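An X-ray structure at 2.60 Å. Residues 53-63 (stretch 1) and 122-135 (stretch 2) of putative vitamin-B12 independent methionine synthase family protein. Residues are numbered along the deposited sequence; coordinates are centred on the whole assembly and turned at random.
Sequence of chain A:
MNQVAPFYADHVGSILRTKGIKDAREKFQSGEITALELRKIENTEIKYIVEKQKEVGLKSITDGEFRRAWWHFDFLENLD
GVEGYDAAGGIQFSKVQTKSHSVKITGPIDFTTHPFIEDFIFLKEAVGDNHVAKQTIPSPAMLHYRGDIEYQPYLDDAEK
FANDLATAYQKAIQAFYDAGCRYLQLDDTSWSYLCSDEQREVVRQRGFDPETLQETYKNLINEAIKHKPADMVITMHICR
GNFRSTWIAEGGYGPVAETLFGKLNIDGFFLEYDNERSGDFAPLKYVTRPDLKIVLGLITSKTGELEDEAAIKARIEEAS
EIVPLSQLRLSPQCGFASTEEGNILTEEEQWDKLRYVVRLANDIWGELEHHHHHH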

ATOM      1  N   GLN A  53      14.265   1.021  10.238  1.00 55.19           N
ATOM      2  CA  GLN A  53      12.846   1.177  10.540  1.00 52.79           C
ATOM      3  C   GLN A  53      12.639   0.745  11.993  1.00 52.64           C
ATOM      4  O   GLN A  53      11.747   1.230  12.699  1.00 52.19           O
ATOM      5  CB  GLN A  53      11.985   0.311   9.604  1.00 51.54           C
ATOM      6  CG  GLN A  53      12.055   0.658   8.116  1.00 48.57           C
ATOM      7  CD  GLN A  53      11.142  -0.223   7.243  1.00 48.39           C
ATOM      8  OE1 GLN A  53       9.918  -0.280   7.432  1.00 45.21           O
ATOM      9  NE2 GLN A  53      11.743  -0.906   6.278  1.00 46.10           N
ATOM     10  N   LYS A  54      13.488  -0.165  12.448  1.00 53.78           N
ATOM     11  CA  LYS A  54      13.376  -0.645  13.815  1.00 53.34           C
ATOM     12  C   LYS A  54      14.027   0.340  14.792  1.00 51.87           C
ATOM     13  O   LYS A  54      13.489   0.584  15.876  1.00 52.04           O
ATOM     14  CB  LYS A  54      13.968  -2.053  13.894  1.00 51.96           C
ATOM     15  CG  LYS A  54      13.102  -3.034  13.105  1.00 50.93           C
ATOM     16  CD  LYS A  54      13.890  -4.154  12.457  1.00 50.28           C
ATOM     17  CE  LYS A  54      14.356  -5.168  13.458  1.00 49.03           C
ATOM     18  NZ  LYS A  54      15.050  -6.272  12.760  1.00 48.02           N
ATOM     19  N   GLU A  55      15.146   0.936  14.389  1.00 49.26           N
ATOM     20  CA  GLU A  55      15.826   1.915  15.230  1.00 51.08           C
ATOM     21  C   GLU A  55      15.030   3.225  15.366  1.00 50.00           C
ATOM     22  O   GLU A  55      15.335   4.052  16.240  1.00 49.49           O
ATOM     23  CB  GLU A  55      17.230   2.239  14.696  1.00 52.89           C
ATOM     24  CG  GLU A  55      18.255   1.117  14.827  1.00 55.82           C
ATOM     25  CD  GLU A  55      19.544   1.404  14.061  1.00 59.63           C
ATOM     26  OE1 GLU A  55      20.270   0.436  13.733  1.00 58.90           O
ATOM     27  OE2 GLU A  55      19.832   2.596  13.790  1.00 60.12           O
ATOM     28  N   VAL A  56      14.032   3.443  14.504  1.00 46.46           N
ATOM     29  CA  VAL A  56      13.234   4.660  14.618  1.00 41.63           C
ATOM     30  C   VAL A  56      12.046   4.384  15.525  1.00 40.73           C
ATOM     31  O   VAL A  56      11.480   5.307  16.094  1.00 44.18           O
ATOM     32  CB  VAL A  56      12.729   5.210  13.236  1.00 42.16           C
ATOM     33  CG1 VAL A  56      13.911   5.675  12.400  1.00 37.46           C
ATOM     34  CG2 VAL A  56      11.902   4.162  12.491  1.00 39.54           C
ATOM     35  N   GLY A  57      11.674   3.113  15.669  1.00 39.02           N
ATOM     36  CA  GLY A  57      10.576   2.766  16.553  1.00 37.37           C
ATOM     37  C   GLY A  57       9.439   2.073  15.854  1.00 39.29           C
ATOM     38  O   GLY A  57       8.532   1.534  16.496  1.00 39.97           O
ATOM     39  N   LEU A  58       9.484   2.093  14.530  1.00 40.69           N
ATOM     40  CA  LEU A  58       8.450   1.470  13.717  1.00 42.98           C
ATOM     41  C   LEU A  58       8.227   0.008  14.099  1.00 45.11           C
ATOM     42  O   LEU A  58       9.154  -0.694  14.496  1.00 44.62           O
ATOM     43  CB  LEU A  58       8.833   1.596  12.244  1.00 42.14           C
ATOM     44  CG  LEU A  58       8.338   2.840  11.487  1.00 44.61           C
ATOM     45  CD1 LEU A  58       8.101   4.041  12.409  1.00 43.18           C
ATOM     46  CD2 LEU A  58       9.358   3.167  10.413  1.00 41.98           C
ATOM     47  N   LYS A  59       6.979  -0.433  14.019  1.00 49.37           N
ATOM     48  CA  LYS A  59       6.666  -1.815  14.349  1.00 53.33           C
ATOM     49  C   LYS A  59       6.510  -2.583  13.037  1.00 53.70           C
ATOM     50  O   LYS A  59       6.940  -3.737  12.918  1.00 55.67           O
ATOM     51  CB  LYS A  59       5.381  -1.904  15.185  1.00 55.38           C
ATOM     52  CG  LYS A  59       5.125  -3.297  15.759  1.00 59.54           C
ATOM     53  CD  LYS A  59       3.919  -3.328  16.686  1.00 61.88           C
ATOM     54  CE  LYS A  59       3.854  -4.639  17.491  1.00 63.09           C
ATOM     55  NZ  LYS A  59       4.911  -4.729  18.555  1.00 58.94           N
ATOM     56  N   SER A  60       5.909  -1.931  12.046  1.00 50.78           N
ATOM     57  CA  SER A  60       5.739  -2.553  10.746  1.00 48.89           C
ATOM     58  C   SER A  60       6.985  -2.206   9.937  1.00 46.04           C
ATOM     59  O   SER A  60       7.422  -1.051   9.928  1.00 43.22           O
ATOM     60  CB  SER A  60       4.483  -2.025  10.043  1.00 51.39           C
ATOM     61  OG  SER A  60       4.700  -0.724   9.535  1.00 56.38           O
ATOM     62  N   ILE A  61       7.560  -3.213   9.279  1.00 42.17           N
ATOM     63  CA  ILE A  61       8.772  -3.043   8.478  1.00 41.22           C
ATOM     64  C   ILE A  61       8.563  -3.528   7.030  1.00 40.94           C
ATOM     65  O   ILE A  61       7.942  -4.570   6.794  1.00 38.98           O
ATOM     66  CB  ILE A  61       9.995  -3.807   9.149  1.00 40.61           C
ATOM     67  CG1 ILE A  61      10.538  -3.038  10.370  1.00 42.04           C
ATOM     68  CG2 ILE A  61      11.148  -3.918   8.186  1.00 36.79           C
ATOM     69  CD1 ILE A  61       9.633  -2.990  11.616  1.00 37.83           C
ATOM     70  N   THR A  62       9.070  -2.758   6.066  1.00 41.37           N
ATOM     71  CA  THR A  62       8.945  -3.099   4.640  1.00 42.23           C
ATOM     72  C   THR A  62      10.312  -3.281   3.992  1.00 43.02           C
ATOM     73  O   THR A  62      11.335  -3.239   4.663  1.00 44.51           O
ATOM     74  CB  THR A  62       8.205  -1.985   3.839  1.00 41.02           C
ATOM     75  OG1 THR A  62       8.980  -0.779   3.861  1.00 33.33           O
ATOM     76  CG2 THR A  62       6.825  -1.712   4.431  1.00 41.54           C
ATOM     77  N   ASP A  63      10.333  -3.489   2.685  1.00 42.93           N
ATOM     78  CA  ASP A  63      11.610  -3.625   2.027  1.00 44.61           C
ATOM     79  C   ASP A  63      11.833  -2.353   1.206  1.00 45.08           C
ATOM     80  O   ASP A  63      12.669  -2.304   0.304  1.00 43.84           O
ATOM     81  CB  ASP A  63      11.670  -4.918   1.177  1.00 44.08           C
ATOM     82  CG  ASP A  63      10.869  -4.840  -0.116  1.00 46.98           C
ATOM     83  OD1 ASP A  63      10.211  -3.808  -0.388  1.00 49.50           O
ATOM     84  OD2 ASP A  63      10.908  -5.839  -0.869  1.00 47.10           O
ATOM     85  N   PHE A 122      12.253 -13.268   2.174  1.00 45.87           N
ATOM     86  CA  PHE A 122      13.503 -12.594   2.507  1.00 46.43           C
ATOM     87  C   PHE A 122      13.282 -11.510   3.545  1.00 45.63           C
ATOM     88  O   PHE A 122      13.985 -11.456   4.549  1.00 48.34           O
ATOM     89  CB  PHE A 122      14.113 -11.942   1.280  1.00 49.33           C
ATOM     90  CG  PHE A 122      15.361 -11.188   1.576  1.00 50.46           C
ATOM     91  CD1 PHE A 122      16.571 -11.853   1.685  1.00 49.69           C
ATOM     92  CD2 PHE A 122      15.328  -9.810   1.768  1.00 51.23           C
ATOM     93  CE1 PHE A 122      17.735 -11.160   1.977  1.00 51.99           C
ATOM     94  CE2 PHE A 122      16.492  -9.104   2.063  1.00 53.20           C
ATOM     95  CZ  PHE A 122      17.700  -9.779   2.168  1.00 51.76           C
ATOM     96  N   LEU A 123      12.321 -10.629   3.275  1.00 43.30           N
ATOM     97  CA  LEU A 123      11.991  -9.545   4.179  1.00 40.17           C
ATOM     98  C   LEU A 123      11.638 -10.122   5.528  1.00 41.22           C
ATOM     99  O   LEU A 123      12.204  -9.732   6.538  1.00 41.03           O
ATOM    100  CB  LEU A 123      10.790  -8.750   3.668  1.00 38.34           C
ATOM    101  CG  LEU A 123      10.279  -7.761   4.729  1.00 38.47           C
ATOM    102  CD1 LEU A 123      11.032  -6.470   4.580  1.00 37.20           C
ATOM    103  CD2 LEU A 123       8.776  -7.529   4.627  1.00 33.38           C
ATOM    104  N   LYS A 124      10.684 -11.047   5.532  1.00 42.79           N
ATOM    105  CA  LYS A 124      10.233 -11.678   6.758  1.00 44.41           C
ATOM    106  C   LYS A 124      11.425 -12.157   7.571  1.00 46.55           C
ATOM    107  O   LYS A 124      11.453 -12.018   8.793  1.00 49.85           O
ATOM    108  CB  LYS A 124       9.329 -12.857   6.433  1.00 44.13           C
ATOM    109  CG  LYS A 124       8.935 -13.675   7.634  1.00 41.63           C
ATOM    110  CD  LYS A 124       7.506 -13.462   7.974  1.00 39.67           C
ATOM    111  CE  LYS A 124       7.107 -14.332   9.137  1.00 40.86           C
ATOM    112  NZ  LYS A 124       5.756 -13.921   9.646  1.00 40.31           N
ATOM    113  N   GLU A 125      12.409 -12.718   6.883  1.00 46.85           N
ATOM    114  CA  GLU A 125      13.613 -13.212   7.526  1.00 48.76           C
ATOM    115  C   GLU A 125      14.292 -12.116   8.341  1.00 47.41           C
ATOM    116  O   GLU A 125      14.578 -12.302   9.522  1.00 47.44           O
ATOM    117  CB  GLU A 125      14.597 -13.730   6.476  1.00 52.02           C
ATOM    118  CG  GLU A 125      16.005 -13.956   7.019  1.00 61.77           C
ATOM    119  CD  GLU A 125      17.102 -13.530   6.045  1.00 67.77           C
ATOM    120  OE1 GLU A 125      17.029 -12.388   5.517  1.00 68.60           O
ATOM    121  OE2 GLU A 125      18.049 -14.334   5.823  1.00 71.66           O
ATOM    122  N   ALA A 126      14.540 -10.977   7.702  1.00 45.19           N
ATOM    123  CA  ALA A 126      15.212  -9.852   8.346  1.00 43.34           C
ATOM    124  C   ALA A 126      14.421  -9.114   9.422  1.00 44.31           C
ATOM    125  O   ALA A 126      15.009  -8.476  10.290  1.00 41.94           O
ATOM    126  CB  ALA A 126      15.649  -8.867   7.296  1.00 45.62           C
ATOM    127  N   VAL A 127      13.096  -9.198   9.368  1.00 45.68           N
ATOM    128  CA  VAL A 127      12.255  -8.504  10.329  1.00 46.13           C
ATOM    129  C   VAL A 127      12.284  -9.120  11.712  1.00 47.35           C
ATOM    130  O   VAL A 127      12.416  -8.412  12.711  1.00 47.27           O
ATOM    131  CB  VAL A 127      10.804  -8.457   9.850  1.00 47.60           C
ATOM    132  CG1 VAL A 127       9.933  -7.793  10.912  1.00 48.07           C
ATOM    133  CG2 VAL A 127      10.726  -7.685   8.534  1.00 46.39           C
ATOM    134  N   GLY A 128      12.163 -10.440  11.765  1.00 47.35           N
ATOM    135  CA  GLY A 128      12.177 -11.124  13.041  1.00 49.67           C
ATOM    136  C   GLY A 128      10.790 -11.380  13.597  1.00 52.19           C
ATOM    137  O   GLY A 128       9.791 -11.201  12.912  1.00 52.55           O
ATOM    138  N   ASP A 129      10.726 -11.790  14.856  1.00 55.88           N
ATOM    139  CA  ASP A 129       9.453 -12.087  15.482  1.00 58.53           C
ATOM    140  C   ASP A 129       8.995 -10.976  16.391  1.00 58.60           C
ATOM    141  O   ASP A 129       7.892 -11.036  16.928  1.00 59.14           O
ATOM    142  CB  ASP A 129       9.555 -13.384  16.282  1.00 64.44           C
ATOM    143  CG  ASP A 129      10.703 -13.364  17.302  1.00 70.05           C
ATOM    144  OD1 ASP A 129      10.874 -14.395  18.003  1.00 70.90           O
ATOM    145  OD2 ASP A 129      11.422 -12.328  17.396  1.00 70.57           O
ATOM    146  N   ASN A 130       9.842  -9.970  16.583  1.00 58.49           N
ATOM    147  CA  ASN A 130       9.482  -8.842  17.444  1.00 57.51           C
ATOM    148  C   ASN A 130       8.875  -7.684  16.647  1.00 55.88           C
ATOM    149  O   ASN A 130       8.595  -6.615  17.190  1.00 55.30           O
ATOM    150  CB  ASN A 130      10.712  -8.358  18.227  1.00 58.43           C
ATOM    151  CG  ASN A 130      10.862  -9.053  19.578  1.00 61.28           C
ATOM    152  OD1 ASN A 130       9.998  -8.918  20.462  1.00 60.31           O
ATOM    153  ND2 ASN A 130      11.959  -9.803  19.749  1.00 61.00           N
ATOM    154  N   HIS A 131       8.666  -7.910  15.354  1.00 54.41           N
ATOM    155  CA  HIS A 131       8.100  -6.895  14.479  1.00 52.06           C
ATOM    156  C   HIS A 131       7.251  -7.584  13.426  1.00 49.85           C
ATOM    157  O   HIS A 131       7.286  -8.810  13.309  1.00 50.14           O
ATOM    158  CB  HIS A 131       9.212  -6.109  13.788  1.00 52.07           C
ATOM    159  CG  HIS A 131      10.251  -5.580  14.723  1.00 52.61           C
ATOM    160  ND1 HIS A 131      11.169  -6.392  15.356  1.00 53.10           N
ATOM    161  CD2 HIS A 131      10.510  -4.319  15.143  1.00 52.76           C
ATOM    162  CE1 HIS A 131      11.948  -5.653  16.125  1.00 52.64           C
ATOM    163  NE2 HIS A 131      11.568  -4.391  16.014  1.00 52.66           N
ATOM    164  N   VAL A 132       6.497  -6.807  12.655  1.00 46.68           N
ATOM    165  CA  VAL A 132       5.659  -7.391  11.614  1.00 46.47           C
ATOM    166  C   VAL A 132       6.089  -6.952  10.214  1.00 44.36           C
ATOM    167  O   VAL A 132       6.291  -5.770   9.953  1.00 46.30           O
ATOM    168  CB  VAL A 132       4.159  -7.039  11.809  1.00 47.99           C
ATOM    169  CG1 VAL A 132       3.342  -7.634  10.674  1.00 48.44           C
ATOM    170  CG2 VAL A 132       3.658  -7.567  13.137  1.00 46.51           C
ATOM    171  N   ALA A 133       6.226  -7.914   9.312  1.00 41.89           N
ATOM    172  CA  ALA A 133       6.627  -7.609   7.947  1.00 40.64           C
ATOM    173  C   ALA A 133       5.420  -7.119   7.157  1.00 38.33           C
ATOM    174  O   ALA A 133       4.396  -7.791   7.116  1.00 38.78           O
ATOM    175  CB  ALA A 133       7.224  -8.849   7.275  1.00 37.51           C
ATOM    176  N   LYS A 134       5.538  -5.951   6.538  1.00 36.64           N
ATOM    177  CA  LYS A 134       4.446  -5.402   5.747  1.00 38.87           C
ATOM    178  C   LYS A 134       4.781  -5.546   4.257  1.00 39.19           C
ATOM    179  O   LYS A 134       5.885  -5.210   3.825  1.00 42.38           O
ATOM    180  CB  LYS A 134       4.231  -3.930   6.112  1.00 39.41           C
ATOM    181  CG  LYS A 134       3.093  -3.240   5.367  1.00 43.89           C
ATOM    182  CD  LYS A 134       2.862  -1.826   5.896  1.00 45.67           C
ATOM    183  CE  LYS A 134       1.773  -1.101   5.119  1.00 47.86           C
ATOM    184  NZ  LYS A 134       1.467   0.243   5.695  1.00 46.46           N
ATOM    185  N   GLN A 135       3.842  -6.069   3.480  1.00 35.61           N
ATOM    186  CA  GLN A 135       4.047  -6.249   2.046  1.00 36.21           C
ATOM    187  C   GLN A 135       3.035  -5.380   1.289  1.00 37.22           C
ATOM    188  O   GLN A 135       1.860  -5.353   1.643  1.00 39.89           O
ATOM    189  CB  GLN A 135       3.872  -7.736   1.673  1.00 37.43           C
ATOM    190  CG  GLN A 135       3.823  -8.055   0.169  1.00 36.69           C
ATOM    191  CD  GLN A 135       5.117  -7.733  -0.551  1.00 36.39           C
ATOM    192  OE1 GLN A 135       6.124  -8.417  -0.392  1.00 38.13           O
ATOM    193  NE2 GLN A 135       5.090  -6.691  -1.354  1.00 39.00           N
TER
HETATM  194  O   HOH W   1       8.664  -7.343   0.570  1.00 41.75           O

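How do the two backbones lie against each other? Each stretch enters from a helix, turns through a loop and continues as a strand, and the two strands run parallel, with Ser 60 beside Val 132 (CA to CA 4.9 Å) and Ile 61 beside Ala 133 (CA to CA 5.1 Å). Three hydrogen bonds hold this register. The N of Val 132 donates to the O of Lys 59 at 3.1 Å, the N of Ile 61 to the O of Val 132 at 2.9 Å, and the N of Lys 134 to the O of Ile 61 at 2.8 Å. Ile 61 thus bonds through both its N and its O to residues on either side of Ala 133, as parallel strands require. Two of these carbonyls also accept CA-H...O contacts, from Ser 60 CA to Val 132 O (3.4 Å) and from Ala 133 CA to Ile 61 O (3.5 Å).

What lets each stretch leave its helix before pairing? A glycine does so in both cases. Gly 57 closes the first helix in a Schellman motif, and Gly 128 is the first residue beyond the second helix to leave helical angles. Both have positive phi, and at their backbone angles a CB would be jammed against the carbonyl O of the preceding residue.

Where does the second helix meet the strand of the first stretch? Ile 61 and Ala 133 point to one face of the sheet, and the helix supplies apolar partners for Ile 61: its CG2 lies 3.8 Å from Val 127 CG2 and 4.4 Å from Leu 123 CD1. Leu 123 reaches further along the chain, its CD1 coming 3.2 Å from Thr 62 O and 3.8 Å from Asp 63 CB. These contacts are ones of packing, since a methyl group offers the carbonyl no conventional hydrogen bond. Ser 60 and Val 132 point to the other face.

How does Lys 54 serve two kinds of partner? Its aliphatic part covers one face of the His 131 ring, with CG 3.8 Å from the ring centroid in a CH-pi contact, so that C-H bonds meet the pi cloud. Its NZ then reaches the end of the second helix, where late carbonyls lack the usual amide partners from a following turn; it makes weak hydrogen bonds to Ala 126 O at 3.3 Å and Val 127 O at 3.4 Å. At the ring's edge lies Leu 58 O, 3.9 Å from His 131 CD2.

What happens beyond the paired strands? Thr 62 CG2 rests 3.8 Å from Lys 134 CB. Gln 53 braces Thr 62 from within its own stretch: Thr 62 N donates to Gln 53 OE1 at 3.0 Å, and Gln 53 NE2 donates to Thr 62 O at 2.9 Å. Farther on, a water donates to Gln 135 OE1 at 2.9 Å and, weakly, to Asp 63 OD2 at 3.1 Å, bridging the stretches.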